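PDB 1J6U: UDP-N-acetylmuramate--L-alanine ligase, which catalyses the ATP-dependent joining of L-alanine to UDP-N-acetylmuramate, a cytoplasmic step in building the peptidoglycan cell wall. Local coordinates for residues G124-T129 against R307-R312; K14-G19 against Y70-V75. All blocks are in the same frame, centred on the assembly; numbering follows the deposited sequence.

Contact 1 of 2, residues G124-T129 against R307-R312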
loop_
_atom_site.group_PDB
_atom_site.type_symbol
_atom_site.label_atom_id
_atom_site.label_comp_id
_atom_site.label_asym_id
_atom_site.label_seq_id
_atom_site.Cartn_x
_atom_site.Cartn_y
_atom_site.Cartn_z
ATOM N N GLY A 124 5.306 4.896 1.258
ATOM C CA GLY A 124 6.040 4.169 0.228
ATOM C C GLY A 124 6.268 2.696 0.489
ATOM O O GLY A 124 6.710 1.920 -0.367
ATOM N N LYS A 125 5.925 2.317 1.700
ATOM C CA LYS A 125 6.095 0.980 2.195
ATOM C C LYS A 125 5.544 -0.146 1.337
ATOM O O LYS A 125 6.245 -1.113 1.037
ATOM C CB LYS A 125 5.521 0.979 3.617
ATOM C CG LYS A 125 5.376 -0.316 4.304
ATOM C CD LYS A 125 4.798 -0.051 5.680
ATOM C CE LYS A 125 3.503 0.722 5.547
ATOM N NZ LYS A 125 3.099 1.411 6.802
ATOM N N THR A 126 4.298 -0.018 0.911
ATOM C CA THR A 126 3.675 -1.095 0.143
ATOM C C THR A 126 4.241 -1.221 -1.252
ATOM O O THR A 126 4.463 -2.342 -1.733
ATOM C CB THR A 126 2.097 -0.930 0.093
ATOM O OG1 THR A 126 1.607 -0.748 1.420
ATOM C CG2 THR A 126 1.425 -2.157 -0.463
ATOM N N THR A 127 4.456 -0.090 -1.922
ATOM C CA THR A 127 5.020 -0.130 -3.271
ATOM C C THR A 127 6.456 -0.681 -3.210
ATOM O O THR A 127 6.843 -1.538 -4.035
ATOM C CB THR A 127 5.027 1.273 -3.943
ATOM O OG1 THR A 127 3.710 1.586 -4.386
ATOM C CG2 THR A 127 5.959 1.292 -5.172
ATOM N N THR A 128 7.225 -0.188 -2.233
ATOM C CA THR A 128 8.612 -0.626 -2.053
ATOM C C THR A 128 8.637 -2.124 -1.818
ATOM O O THR A 128 9.422 -2.857 -2.438
ATOM C CB THR A 128 9.266 0.116 -0.902
ATOM O OG1 THR A 128 9.371 1.503 -1.262
ATOM C CG2 THR A 128 10.677 -0.459 -0.613
ATOM N N THR A 129 7.742 -2.591 -0.955
ATOM C CA THR A 129 7.644 -4.022 -0.712
ATOM C C THR A 129 7.292 -4.785 -1.980
ATOM O O THR A 129 7.815 -5.868 -2.232
ATOM C CB THR A 129 6.548 -4.349 0.296
ATOM O OG1 THR A 129 6.747 -3.592 1.489
ATOM C CG2 THR A 129 6.568 -5.818 0.615
ATOM N N ARG A 307 4.715 -3.401 -12.367
ATOM C CA ARG A 307 3.442 -2.817 -12.753
ATOM C C ARG A 307 2.675 -2.012 -11.722
ATOM O O ARG A 307 1.677 -1.371 -12.043
ATOM C CB ARG A 307 2.573 -3.872 -13.450
ATOM C CG ARG A 307 3.145 -4.175 -14.856
ATOM C CD ARG A 307 2.398 -5.228 -15.674
ATOM N N GLY A 308 3.187 -1.979 -10.503
ATOM C CA GLY A 308 2.563 -1.163 -9.475
ATOM C C GLY A 308 1.589 -1.931 -8.622
ATOM O O GLY A 308 1.274 -3.108 -8.876
ATOM N N VAL A 309 1.106 -1.254 -7.602
ATOM C CA VAL A 309 0.159 -1.847 -6.672
ATOM C C VAL A 309 -1.159 -1.167 -6.867
ATOM O O VAL A 309 -1.173 0.056 -7.031
ATOM C CB VAL A 309 0.562 -1.565 -5.251
ATOM C CG1 VAL A 309 -0.515 -2.131 -4.253
ATOM C CG2 VAL A 309 1.927 -2.129 -5.023
ATOM N N HIS A 310 -2.262 -1.928 -6.827
ATOM C CA HIS A 310 -3.592 -1.295 -6.976
ATOM C C HIS A 310 -3.808 -0.177 -5.982
ATOM O O HIS A 310 -3.418 -0.254 -4.807
ATOM C CB HIS A 310 -4.723 -2.331 -6.909
ATOM C CG HIS A 310 -4.688 -3.299 -8.063
ATOM N ND1 HIS A 310 -5.638 -4.281 -8.263
ATOM C CD2 HIS A 310 -3.795 -3.432 -9.079
ATOM C CE1 HIS A 310 -5.331 -4.977 -9.345
ATOM N NE2 HIS A 310 -4.217 -4.482 -9.860
ATOM N N ARG A 311 -4.341 0.909 -6.515
ATOM C CA ARG A 311 -4.652 2.136 -5.806
ATOM C C ARG A 311 -3.453 3.011 -5.575
ATOM O O ARG A 311 -3.536 4.006 -4.833
ATOM C CB ARG A 311 -5.363 1.886 -4.477
ATOM C CG ARG A 311 -6.708 1.151 -4.605
ATOM C CD ARG A 311 -7.752 1.997 -3.927
ATOM N NE ARG A 311 -8.536 1.211 -3.008
ATOM C CZ ARG A 311 -9.340 1.723 -2.088
ATOM N NH1 ARG A 311 -9.498 3.045 -1.945
ATOM N NH2 ARG A 311 -9.966 0.890 -1.279
ATOM N N ARG A 312 -2.318 2.651 -6.151
ATOM C CA ARG A 312 -1.172 3.584 -6.042
ATOM C C ARG A 312 -1.041 3.999 -7.512
ATOM O O ARG A 312 -0.374 3.340 -8.299
ATOM C CB ARG A 312 0.098 2.901 -5.529
ATOM C CG ARG A 312 -0.165 1.799 -4.563
ATOM C CD ARG A 312 -0.376 2.282 -3.146
ATOM N NE ARG A 312 -1.196 1.281 -2.478
ATOM C CZ ARG A 312 -1.190 1.053 -1.176
ATOM N NH1 ARG A 312 -0.404 1.767 -0.382
ATOM N NH2 ARG A 312 -1.962 0.099 -0.682
HETATM O O HOH W 1 2.750 0.892 -7.210
#
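Thr127 and Val309 bring the two backbones nearest, their CA atoms 6.2 Å apart, where the first turn of helix 125-138 faces the irregular chain that leads into a type II beta turn from Val309 to Arg312. Val309 presses CG2 against the helix backbone, 4.1 Å from Thr127 CA, and its other methyl, CG1, faces Thr126 CG2. A small branched side chain suits this place, since its two methyls reach different neighbours, CG2 the backbone at Thr127 CA and Thr126 O, CG1 the methyl of Thr126. Arg312 reaches past Thr127, whose OG1 lies 3.9 Å from Arg312 CG; the bend at chi2 (-83°) carries the guanidinium to Thr126, and the two side chains cross at about a right angle. Thr126 CG2 stands 4.0 Å above one face of that flat group, offset toward its rim, while the carbonyl of His310 lies at its edge in plane. The threonine hydroxyl is only a van der Waals neighbour here, OG1 to Arg312 NH1 being 3.7 Å; it makes a weak hydrogen bond to Glu169. The polar link is a water, 3.1 Å from Thr127 OG1, which accepts the backbone N-H of Val309 at 2.7 Å. Thr126 and Thr127 belong to a predicted ATP site, Gly121 to Thr127, whose Gly-Lys-Thr sequence is consistent with the P-loop of Mur ligases. Methyl packing, the arginine laid over Thr126 and one bridging water join the loop to this helix, and the guanidinium would probably make the surroundings of the nucleotide site more electropositive.

Contact 2 of 2, residues K14-G19 against Y70-V75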
loop_
_atom_site.group_PDB
_atom_site.type_symbol
_atom_site.label_atom_id
_atom_site.label_comp_id
_atom_site.label_asym_id
_atom_site.label_seq_id
_atom_site.Cartn_x
_atom_site.Cartn_y
_atom_site.Cartn_z
ATOM N N LYS A 14 -7.345 -25.490 12.911
ATOM C CA LYS A 14 -8.470 -24.761 12.327
ATOM C C LYS A 14 -8.354 -23.355 12.901
ATOM O O LYS A 14 -8.364 -23.192 14.114
ATOM C CB LYS A 14 -9.798 -25.346 12.746
ATOM C CG LYS A 14 -10.976 -24.713 12.028
ATOM C CD LYS A 14 -12.230 -25.369 12.502
ATOM C CE LYS A 14 -13.233 -25.665 11.405
ATOM N NZ LYS A 14 -14.308 -26.565 11.996
ATOM N N ILE A 15 -8.238 -22.348 12.036
ATOM C CA ILE A 15 -8.052 -20.970 12.480
ATOM C C ILE A 15 -9.186 -20.054 12.064
ATOM O O ILE A 15 -9.641 -20.068 10.918
ATOM C CB ILE A 15 -6.750 -20.408 11.911
ATOM C CG1 ILE A 15 -5.613 -21.393 12.187
ATOM C CG2 ILE A 15 -6.461 -19.027 12.503
ATOM C CD1 ILE A 15 -4.312 -21.103 11.415
ATOM N N HIS A 16 -9.629 -19.264 13.027
ATOM C CA HIS A 16 -10.713 -18.297 12.870
ATOM C C HIS A 16 -10.091 -16.881 12.863
ATOM O O HIS A 16 -9.460 -16.462 13.841
ATOM C CB HIS A 16 -11.680 -18.472 14.047
ATOM C CG HIS A 16 -12.857 -17.556 14.022
ATOM N ND1 HIS A 16 -14.117 -17.967 14.393
ATOM C CD2 HIS A 16 -12.974 -16.258 13.665
ATOM C CE1 HIS A 16 -14.964 -16.964 14.261
ATOM N NE2 HIS A 16 -14.295 -15.914 13.820
ATOM N N PHE A 17 -10.269 -16.176 11.745
ATOM C CA PHE A 17 -9.743 -14.823 11.567
ATOM C C PHE A 17 -10.848 -13.791 11.690
ATOM O O PHE A 17 -11.740 -13.693 10.822
ATOM C CB PHE A 17 -9.097 -14.638 10.164
ATOM C CG PHE A 17 -7.822 -15.424 9.949
ATOM C CD1 PHE A 17 -7.873 -16.785 9.614
ATOM C CD2 PHE A 17 -6.575 -14.808 10.117
ATOM C CE1 PHE A 17 -6.726 -17.514 9.461
ATOM C CE2 PHE A 17 -5.418 -15.525 9.964
ATOM C CZ PHE A 17 -5.495 -16.885 9.638
ATOM N N VAL A 18 -10.772 -12.993 12.739
ATOM C CA VAL A 18 -11.771 -11.965 12.950
ATOM C C VAL A 18 -11.201 -10.728 12.289
ATOM O O VAL A 18 -10.251 -10.107 12.808
ATOM C CB VAL A 18 -12.005 -11.741 14.458
ATOM C CG1 VAL A 18 -13.174 -10.758 14.689
ATOM C CG2 VAL A 18 -12.292 -13.073 15.103
ATOM N N GLY A 19 -11.790 -10.391 11.138
ATOM C CA GLY A 19 -11.333 -9.264 10.345
ATOM C C GLY A 19 -10.531 -9.780 9.138
ATOM O O GLY A 19 -9.662 -9.091 8.605
ATOM N N TYR A 70 -16.976 -21.982 14.475
ATOM C CA TYR A 70 -16.901 -23.358 14.015
ATOM C C TYR A 70 -15.830 -24.149 14.734
ATOM O O TYR A 70 -15.090 -24.934 14.146
ATOM C CB TYR A 70 -16.726 -23.379 12.502
ATOM C CG TYR A 70 -17.934 -22.781 11.843
ATOM C CD1 TYR A 70 -18.126 -21.401 11.801
ATOM C CD2 TYR A 70 -18.936 -23.598 11.338
ATOM C CE1 TYR A 70 -19.305 -20.845 11.262
ATOM C CE2 TYR A 70 -20.111 -23.063 10.800
ATOM C CZ TYR A 70 -20.295 -21.690 10.756
ATOM O OH TYR A 70 -21.446 -21.195 10.164
ATOM N N ASP A 71 -15.787 -23.905 16.039
ATOM C CA ASP A 71 -14.889 -24.554 16.974
ATOM C C ASP A 71 -13.470 -24.594 16.473
ATOM O O ASP A 71 -12.914 -25.657 16.228
ATOM C CB ASP A 71 -15.418 -25.958 17.288
ATOM C CG ASP A 71 -16.918 -25.950 17.627
ATOM O OD1 ASP A 71 -17.694 -26.616 16.911
ATOM O OD2 ASP A 71 -17.324 -25.262 18.600
ATOM N N PRO A 72 -12.865 -23.412 16.312
ATOM C CA PRO A 72 -11.494 -23.266 15.841
ATOM C C PRO A 72 -10.551 -23.599 16.968
ATOM O O PRO A 72 -10.925 -23.532 18.117
ATOM C CB PRO A 72 -11.416 -21.798 15.498
ATOM C CG PRO A 72 -12.263 -21.193 16.579
ATOM C CD PRO A 72 -13.471 -22.093 16.569
ATOM N N ASP A 73 -9.321 -23.931 16.626
ATOM C CA ASP A 73 -8.307 -24.249 17.603
ATOM C C ASP A 73 -7.633 -22.960 17.903
ATOM O O ASP A 73 -6.933 -22.801 18.911
ATOM C CB ASP A 73 -7.261 -25.186 17.007
ATOM C CG ASP A 73 -7.876 -26.415 16.431
ATOM O OD1 ASP A 73 -8.720 -27.008 17.135
ATOM O OD2 ASP A 73 -7.533 -26.787 15.287
ATOM N N LEU A 74 -7.851 -22.015 17.012
ATOM C CA LEU A 74 -7.164 -20.763 17.170
ATOM C C LEU A 74 -7.962 -19.612 16.614
ATOM O O LEU A 74 -8.635 -19.737 15.592
ATOM C CB LEU A 74 -5.821 -20.881 16.454
ATOM C CG LEU A 74 -4.958 -19.659 16.653
ATOM C CD1 LEU A 74 -4.694 -19.533 18.164
ATOM C CD2 LEU A 74 -3.670 -19.773 15.812
ATOM N N VAL A 75 -7.881 -18.477 17.292
ATOM C CA VAL A 75 -8.589 -17.304 16.832
ATOM C C VAL A 75 -7.588 -16.187 16.691
ATOM O O VAL A 75 -6.846 -15.910 17.636
ATOM C CB VAL A 75 -9.649 -16.808 17.842
ATOM C CG1 VAL A 75 -10.018 -15.356 17.499
ATOM C CG2 VAL A 75 -10.888 -17.671 17.792
#
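Lys14, at the start of strand 14-18, meets Asp73, Leu74 and Tyr70, using both its backbone and its side chain. Its N-H gives a 2.7 Å hydrogen bond to Asp73 OD2, met on the anti side and 35° out of the carboxylate plane. Lys14 O takes two N-H groups: Asp73 N lies 2.8 Å from it. The second, Leu74 N, is 3.2 Å from Lys14 O. With CG anti to the backbone N (chi1 -173°), the lysine chain passes Pro72 CA and bends at chi3, which delivers NZ to the carbonyl O of Tyr70, in its plane, at 2.8 Å. A lysine suits the place because its long chain carries an N-H donor as far as that carbonyl. Ile15 pairs with Leu74 in parallel register, and the two apolar side chains share one face of the sheet. His16 N then closes a nearly straight bond to Leu74 O (2.8 Å, 168° at the hydrogen). On the other face, His16 CB packs 3.6 Å from Pro72 CB and also meets Val75 CG2; the imidazole uses both nitrogens, binding Glu87 through NE2 and Tyr40 through ND1. Pro72 suits the approach to the strand, offering a compact apolar ring and no N-H to satisfy. Val18 carries the same face onward, its CG2 4.0 Å from Val75 CG1, where beta-branched residues fit an extended strand under helix 86-93. Strands 14-18 and 74-77 meet at the middle of a five-stranded parallel sheet of order 3-2-1-4-5, as strands 1 and 4, typical of the Rossmann-like N-terminal domain of Mur ligases.

How the contacts relate
From the N terminus, strand 14-18 is laid down first, and contact 2 closes when strand 74-77 arrives beside it; the intervening chain supplies helix 23-34, strand 38-42 on the other side of 14-18, helix 48-55 and strand 60-61. This loop is complete within the N-terminal domain before contact 1 opens at Gly124, so the two are in series and neither nest nor cross. Contact 1 spans a far longer loop, 177 residues, and starts from the helix that begins in the predicted ATP site. Their centres lie 30 Å apart: contact 2 lies inside the N-terminal sheet, while contact 1 joins the middle domain to the chain entering the C-terminal one.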